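PDB 2HKE: diphosphomevalonate decarboxylase, putative from Trypanosoma brucei, which probably catalyses the ATP-dependent decarboxylation of (R)-5-diphosphomevalonate to isopentenyl diphosphate, the isoprenoid and sterol precursor made by the mevalonate pathway. Local coordinates for residues L29-N34 / S167-T172; I14-Y19 / K226-A231. The protein carries 1 engineered substitution. All blocks are in the same frame, centred on the assembly; numbering follows the deposited sequence.

Contact 1: L29-N34 / S167-T172; sequences LILPTN and SDCVAT
Cys169 SG is approached by three consecutive residues of 29-34: the proline ring of Pro32, one methyl of Leu31 and the backbone carbonyl of Ile30. The tightest of these is Cys169 SG to Pro32 CD, 3.4 Å. The angle from Cys169 CB through SG to that ring carbon is about 148°, which puts Pro32 CD nearly straight ahead of the C-S bond. Leu31 arrives differently, its CD2 lying 3.7 Å from Cys169 SG at an angle of only about 80° to the same bond. The methyl therefore lies alongside the thiol, and Leu31 CD2 is also 3.8 Å from Cys169 CB. Ile30 O stands further off, 3.8 Å from Cys169 SG. The cysteine stretches across to the facing loop because its chi1 of -176° sets the sulfur opposite the backbone nitrogen, and it bridges backbones whose nearest CA atoms, Leu31 CA and Cys169 CA, are 6.6 Å apart. Both segments belong to the N-terminal domain of a GHMP-superfamily enzyme: 29-34 lies in the loop between strands 5-15 and 36-40, while 167-172 leads into strand 170-175, which runs antiparallel to 155-159. Trp158 of that neighbouring strand touches Ile30, Pro32 and Cys169, so one indole borders both sides of the contact. Arg141 of helix 136-143 joins the backbones directly, donating through NH1 to Cys169 O and through NH2 to Leu29 O. Further along the loop, Thr33 OG1 is hydrogen-bonded to Asn34 OD1 at 2.9 Å and also to Gly21 O, so two acceptors share or compete for one hydroxyl. At the other end Ile30 turns its side chain from Cys169 toward a bound sulfate, and its CG2 comes within 3.6 Å of sulfate O4.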
loop_
_atom_site.group_PDB
_atom_site.type_symbol
_atom_site.label_atom_id
_atom_site.label_comp_id
_atom_site.label_asym_id
_atom_site.label_seq_id
_atom_site.Cartn_x
_atom_site.Cartn_y
_atom_site.Cartn_z
ATOM N N LEU A 29 -9.885 -10.537 13.865
ATOM C CA LEU A 29 -9.975 -9.066 14.016
ATOM C C LEU A 29 -8.913 -8.278 13.262
ATOM O O LEU A 29 -9.130 -7.080 13.048
ATOM C CB LEU A 29 -9.981 -8.634 15.482
ATOM C CG LEU A 29 -11.230 -9.098 16.256
ATOM C CD1 LEU A 29 -11.029 -8.785 17.706
ATOM C CD2 LEU A 29 -12.497 -8.410 15.742
ATOM N N ILE A 30 -7.826 -8.927 12.816
ATOM C CA ILE A 30 -6.726 -8.254 12.078
ATOM C C ILE A 30 -6.044 -7.238 13.034
ATOM O O ILE A 30 -6.073 -6.009 12.850
ATOM C CB ILE A 30 -7.203 -7.623 10.735
ATOM C CG1 ILE A 30 -8.201 -8.545 9.974
ATOM C CG2 ILE A 30 -5.979 -7.226 9.870
ATOM C CD1 ILE A 30 -7.654 -9.932 9.657
ATOM N N LEU A 31 -5.379 -7.791 14.042
ATOM C CA LEU A 31 -4.661 -7.026 15.055
ATOM C C LEU A 31 -3.176 -7.372 14.912
ATOM O O LEU A 31 -2.804 -8.556 14.962
ATOM C CB LEU A 31 -5.152 -7.353 16.488
ATOM C CG LEU A 31 -6.651 -7.442 16.645
ATOM C CD1 LEU A 31 -6.977 -7.812 18.089
ATOM C CD2 LEU A 31 -7.268 -6.117 16.283
ATOM N N PRO A 32 -2.344 -6.370 14.629
ATOM C CA PRO A 32 -0.986 -6.669 14.234
ATOM C C PRO A 32 -0.043 -6.816 15.435
ATOM O O PRO A 32 -0.383 -6.363 16.536
ATOM C CB PRO A 32 -0.628 -5.485 13.398
ATOM C CG PRO A 32 -1.328 -4.345 14.047
ATOM C CD PRO A 32 -2.616 -4.936 14.575
ATOM N N THR A 33 1.114 -7.445 15.215
ATOM C CA THR A 33 2.152 -7.511 16.262
ATOM C C THR A 33 2.853 -6.186 16.528
ATOM O O THR A 33 3.460 -6.003 17.585
ATOM C CB THR A 33 3.229 -8.549 15.898
ATOM O OG1 THR A 33 3.715 -8.313 14.558
ATOM C CG2 THR A 33 2.674 -9.915 15.928
ATOM N N ASN A 34 2.835 -5.258 15.559
ATOM C CA ASN A 34 3.551 -3.996 15.713
ATOM C C ASN A 34 2.852 -2.920 14.881
ATOM O O ASN A 34 2.031 -3.245 13.991
ATOM C CB ASN A 34 5.007 -4.153 15.258
ATOM C CG ASN A 34 5.124 -4.774 13.878
ATOM O OD1 ASN A 34 5.210 -6.009 13.770
ATOM N ND2 ASN A 34 5.063 -3.931 12.797
ATOM N N SER A 167 -10.724 -2.290 19.542
ATOM C CA SER A 167 -11.329 -0.947 19.579
ATOM C C SER A 167 -10.320 0.190 19.561
ATOM O O SER A 167 -10.700 1.333 19.313
ATOM C CB SER A 167 -12.283 -0.807 20.785
ATOM O OG SER A 167 -11.535 -0.933 21.964
ATOM N N ASP A 168 -9.041 -0.096 19.791
ATOM C CA ASP A 168 -7.976 0.881 19.635
ATOM C C ASP A 168 -6.964 0.521 18.524
ATOM O O ASP A 168 -5.892 1.099 18.426
ATOM C CB ASP A 168 -7.249 1.104 20.956
ATOM C CG ASP A 168 -6.549 -0.132 21.472
ATOM O OD1 ASP A 168 -6.794 -1.243 20.963
ATOM O OD2 ASP A 168 -5.756 0.009 22.440
ATOM N N CYS A 169 -7.309 -0.455 17.708
ATOM C CA CYS A 169 -6.438 -0.870 16.618
ATOM C C CYS A 169 -6.890 -0.138 15.335
ATOM O O CYS A 169 -7.858 -0.534 14.652
ATOM C CB CYS A 169 -6.500 -2.387 16.473
ATOM S SG CYS A 169 -5.420 -3.087 15.258
ATOM N N VAL A 170 -6.209 0.955 15.029
ATOM C CA VAL A 170 -6.742 1.908 14.073
ATOM C C VAL A 170 -5.634 2.761 13.500
ATOM O O VAL A 170 -4.609 2.934 14.136
ATOM C CB VAL A 170 -7.793 2.793 14.779
ATOM C CG1 VAL A 170 -7.090 3.673 15.823
ATOM C CG2 VAL A 170 -8.651 3.624 13.749
ATOM N N ALA A 171 -5.851 3.308 12.297
ATOM C CA ALA A 171 -4.869 4.154 11.672
ATOM C C ALA A 171 -5.171 5.587 12.058
ATOM O O ALA A 171 -6.344 5.934 12.255
ATOM C CB ALA A 171 -4.866 4.045 10.154
ATOM N N THR A 172 -4.116 6.383 12.184
ATOM C CA THR A 172 -4.271 7.812 12.374
ATOM C C THR A 172 -3.324 8.567 11.447
ATOM O O THR A 172 -2.255 8.061 11.066
ATOM C CB THR A 172 -3.985 8.210 13.825
ATOM O OG1 THR A 172 -2.692 7.764 14.196
ATOM C CG2 THR A 172 -4.950 7.577 14.760
#

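Contact 2: I14-Y19 / K226-A231; sequences IAFIKY and KIASRA. With SO4 (sulfate ion), chain C.
Ile17 CA and Ala228 CA, the closest pair of alpha carbons, lie 8.5 Å apart, a spacing at which the backbones meet only through side chains. The chain 14-19 begins as the end of strand 5-15 and turns a corner at Phe16; 226-231 is a piece of the long helix 213-234. At the corner Phe16 and Ile17 both face Phe37 of strand 36-40, a classic beta bulge, and both send their side chains toward the helix. They converge on one methyl group. Ile17 CD1 reaches Ala228 CB at 3.7 Å, and Phe16 CE1 reaches Ala228 CB at 3.9 Å, the methyl lying at the ring's edge near its plane. Seen from Ala228 CB, the two contact directions are about 66° apart. Phe16 holds its CG between the backbone N and the carbonyl carbon (chi1 52°), which brings the ring alongside the Ile17 side chain, toward the helix. Phe240 adds an edge-to-face neighbour to that ring. Past the bulge, Lys18 folds back so that its NZ donates to Ala15 O over 2.8 Å, with a C=O...N angle of 157°; NZ also forms a salt bridge with Asp293 and hydrogen bonds to Thr291 and Phe292. Tyr19 OH donates to sulfate O4 at 2.6 Å, and that oxygen lies in the plane of the ring. The ion, which probably came from the crystallisation liquor, is also hydrogen-bonded by Lys22, Arg77, Ser144, Gly145 and Thr200. Their convergence is consistent with an anion pocket for substrate phosphate in the cleft between the two domains of a GHMP-type enzyme.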
loop_
_atom_site.group_PDB
_atom_site.type_symbol
_atom_site.label_atom_id
_atom_site.label_comp_id
_atom_site.label_asym_id
_atom_site.label_seq_id
_atom_site.Cartn_x
_atom_site.Cartn_y
_atom_site.Cartn_z
ATOM N N ILE A 14 1.864 2.691 0.620
ATOM C CA ILE A 14 3.101 1.917 0.745
ATOM C C ILE A 14 3.660 2.050 2.142
ATOM O O ILE A 14 4.028 3.134 2.556
ATOM C CB ILE A 14 4.159 2.259 -0.350
ATOM C CG1 ILE A 14 5.431 1.389 -0.186
ATOM C CG2 ILE A 14 4.530 3.769 -0.341
ATOM C CD1 ILE A 14 5.130 -0.127 -0.417
ATOM N N ALA A 15 3.754 0.917 2.858
ATOM C CA ALA A 15 4.353 0.907 4.179
ATOM C C ALA A 15 5.864 1.051 4.082
ATOM O O ALA A 15 6.501 0.286 3.345
ATOM C CB ALA A 15 4.072 -0.370 4.917
ATOM N N PHE A 16 6.425 2.007 4.813
ATOM C CA PHE A 16 7.901 2.048 4.976
ATOM C C PHE A 16 8.350 1.408 6.290
ATOM O O PHE A 16 9.515 1.011 6.387
ATOM C CB PHE A 16 8.448 3.445 4.777
ATOM C CG PHE A 16 7.772 4.467 5.604
ATOM C CD1 PHE A 16 8.235 4.722 6.858
ATOM C CD2 PHE A 16 6.670 5.169 5.142
ATOM C CE1 PHE A 16 7.624 5.632 7.683
ATOM C CE2 PHE A 16 6.038 6.097 5.997
ATOM C CZ PHE A 16 6.543 6.330 7.242
ATOM N N ILE A 17 7.457 1.365 7.299
ATOM C CA ILE A 17 7.610 0.558 8.482
ATOM C C ILE A 17 6.572 -0.535 8.353
ATOM O O ILE A 17 5.357 -0.294 8.272
ATOM C CB ILE A 17 7.557 1.340 9.813
ATOM C CG1 ILE A 17 8.804 2.260 9.883
ATOM C CG2 ILE A 17 7.506 0.316 11.019
ATOM C CD1 ILE A 17 8.702 3.275 10.987
ATOM N N LYS A 18 7.070 -1.743 8.212
ATOM C CA LYS A 18 6.244 -2.846 7.744
ATOM C C LYS A 18 5.253 -3.512 8.699
ATOM O O LYS A 18 5.571 -3.787 9.847
ATOM C CB LYS A 18 7.162 -3.916 7.193
ATOM C CG LYS A 18 8.165 -3.410 6.129
ATOM C CD LYS A 18 7.417 -2.949 4.896
ATOM C CE LYS A 18 8.348 -2.609 3.737
ATOM N NZ LYS A 18 7.582 -2.166 2.486
ATOM N N TYR A 19 4.079 -3.833 8.155
ATOM C CA TYR A 19 3.137 -4.739 8.771
ATOM C C TYR A 19 3.530 -6.169 8.329
ATOM O O TYR A 19 3.517 -6.471 7.167
ATOM C CB TYR A 19 1.734 -4.396 8.287
ATOM C CG TYR A 19 0.647 -5.458 8.432
ATOM C CD1 TYR A 19 0.465 -6.135 9.633
ATOM C CD2 TYR A 19 -0.233 -5.730 7.379
ATOM C CE1 TYR A 19 -0.529 -7.093 9.760
ATOM C CE2 TYR A 19 -1.251 -6.652 7.505
ATOM C CZ TYR A 19 -1.379 -7.348 8.667
ATOM O OH TYR A 19 -2.394 -8.241 8.792
ATOM N N LYS A 226 9.752 5.833 16.237
ATOM C CA LYS A 226 10.219 7.109 16.818
ATOM C C LYS A 226 11.121 7.879 15.866
ATOM O O LYS A 226 10.942 9.104 15.687
ATOM C CB LYS A 226 10.906 6.871 18.167
ATOM C CG LYS A 226 11.585 8.106 18.775
ATOM C CD LYS A 226 12.116 7.802 20.192
ATOM C CE LYS A 226 12.824 9.034 20.795
ATOM N NZ LYS A 226 13.161 8.791 22.248
ATOM N N ILE A 227 12.067 7.190 15.227
ATOM C CA ILE A 227 13.045 7.836 14.349
ATOM C C ILE A 227 12.308 8.345 13.098
ATOM O O ILE A 227 12.533 9.446 12.657
ATOM C CB ILE A 227 14.168 6.863 13.894
ATOM C CG1 ILE A 227 15.018 6.408 15.098
ATOM C CG2 ILE A 227 15.036 7.499 12.816
ATOM C CD1 ILE A 227 15.858 5.126 14.807
ATOM N N ALA A 228 11.467 7.517 12.495
ATOM C CA ALA A 228 10.700 7.975 11.313
ATOM C C ALA A 228 9.788 9.172 11.607
ATOM O O ALA A 228 9.742 10.121 10.836
ATOM C CB ALA A 228 9.873 6.802 10.693
ATOM N N SER A 229 9.101 9.145 12.729
ATOM C CA SER A 229 8.210 10.232 13.124
ATOM C C SER A 229 8.981 11.561 13.213
ATOM O O SER A 229 8.559 12.559 12.656
ATOM C CB SER A 229 7.533 9.887 14.466
ATOM O OG SER A 229 6.656 8.790 14.294
ATOM N N ARG A 230 10.098 11.546 13.933
ATOM C CA ARG A 230 10.987 12.708 14.019
ATOM C C ARG A 230 11.474 13.141 12.659
ATOM O O ARG A 230 11.468 14.334 12.353
ATOM C CB ARG A 230 12.179 12.340 14.897
ATOM C CG ARG A 230 13.197 13.424 15.103
ATOM C CD ARG A 230 14.278 13.087 16.127
ATOM N NE ARG A 230 15.149 14.273 16.229
ATOM C CZ ARG A 230 16.357 14.335 16.792
ATOM N NH1 ARG A 230 16.921 13.277 17.343
ATOM N NH2 ARG A 230 17.006 15.489 16.799
ATOM N N ALA A 231 11.887 12.186 11.816
ATOM C CA ALA A 231 12.416 12.534 10.476
ATOM C C ALA A 231 11.319 13.144 9.591
ATOM O O ALA A 231 11.600 14.019 8.776
ATOM C CB ALA A 231 13.006 11.276 9.767
HETATM S S SO4 C . -4.077 -9.203 5.763
HETATM O O1 SO4 C . -4.033 -10.572 6.237
HETATM O O2 SO4 C . -2.839 -8.875 5.096
HETATM O O3 SO4 C . -5.169 -9.037 4.811
HETATM O O4 SO4 C . -4.240 -8.292 6.898
#

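The two contacts have centres about 16 Å apart and share the large mixed sheet, which contact 1 reaches through strand 170-175 and contact 2 through strand 5-15. Along the chain the order is 14-19, 29-34, 167-172, 226-231, so contact 1 falls wholly within the span that contact 2 closes. Contact 1 stays inside the N-terminal domain, whereas contact 2 joins that domain to a C-terminal-domain helix. They touch directly: Asn34 ND2 and Lys18 O, 3.0 Å apart, form a probable hydrogen bond, and Pro32 CB packs 4.0 Å from Tyr19 CD1. The loop 29-34 thus packs against both Cys169 and the tyrosine that bonds the sulfate.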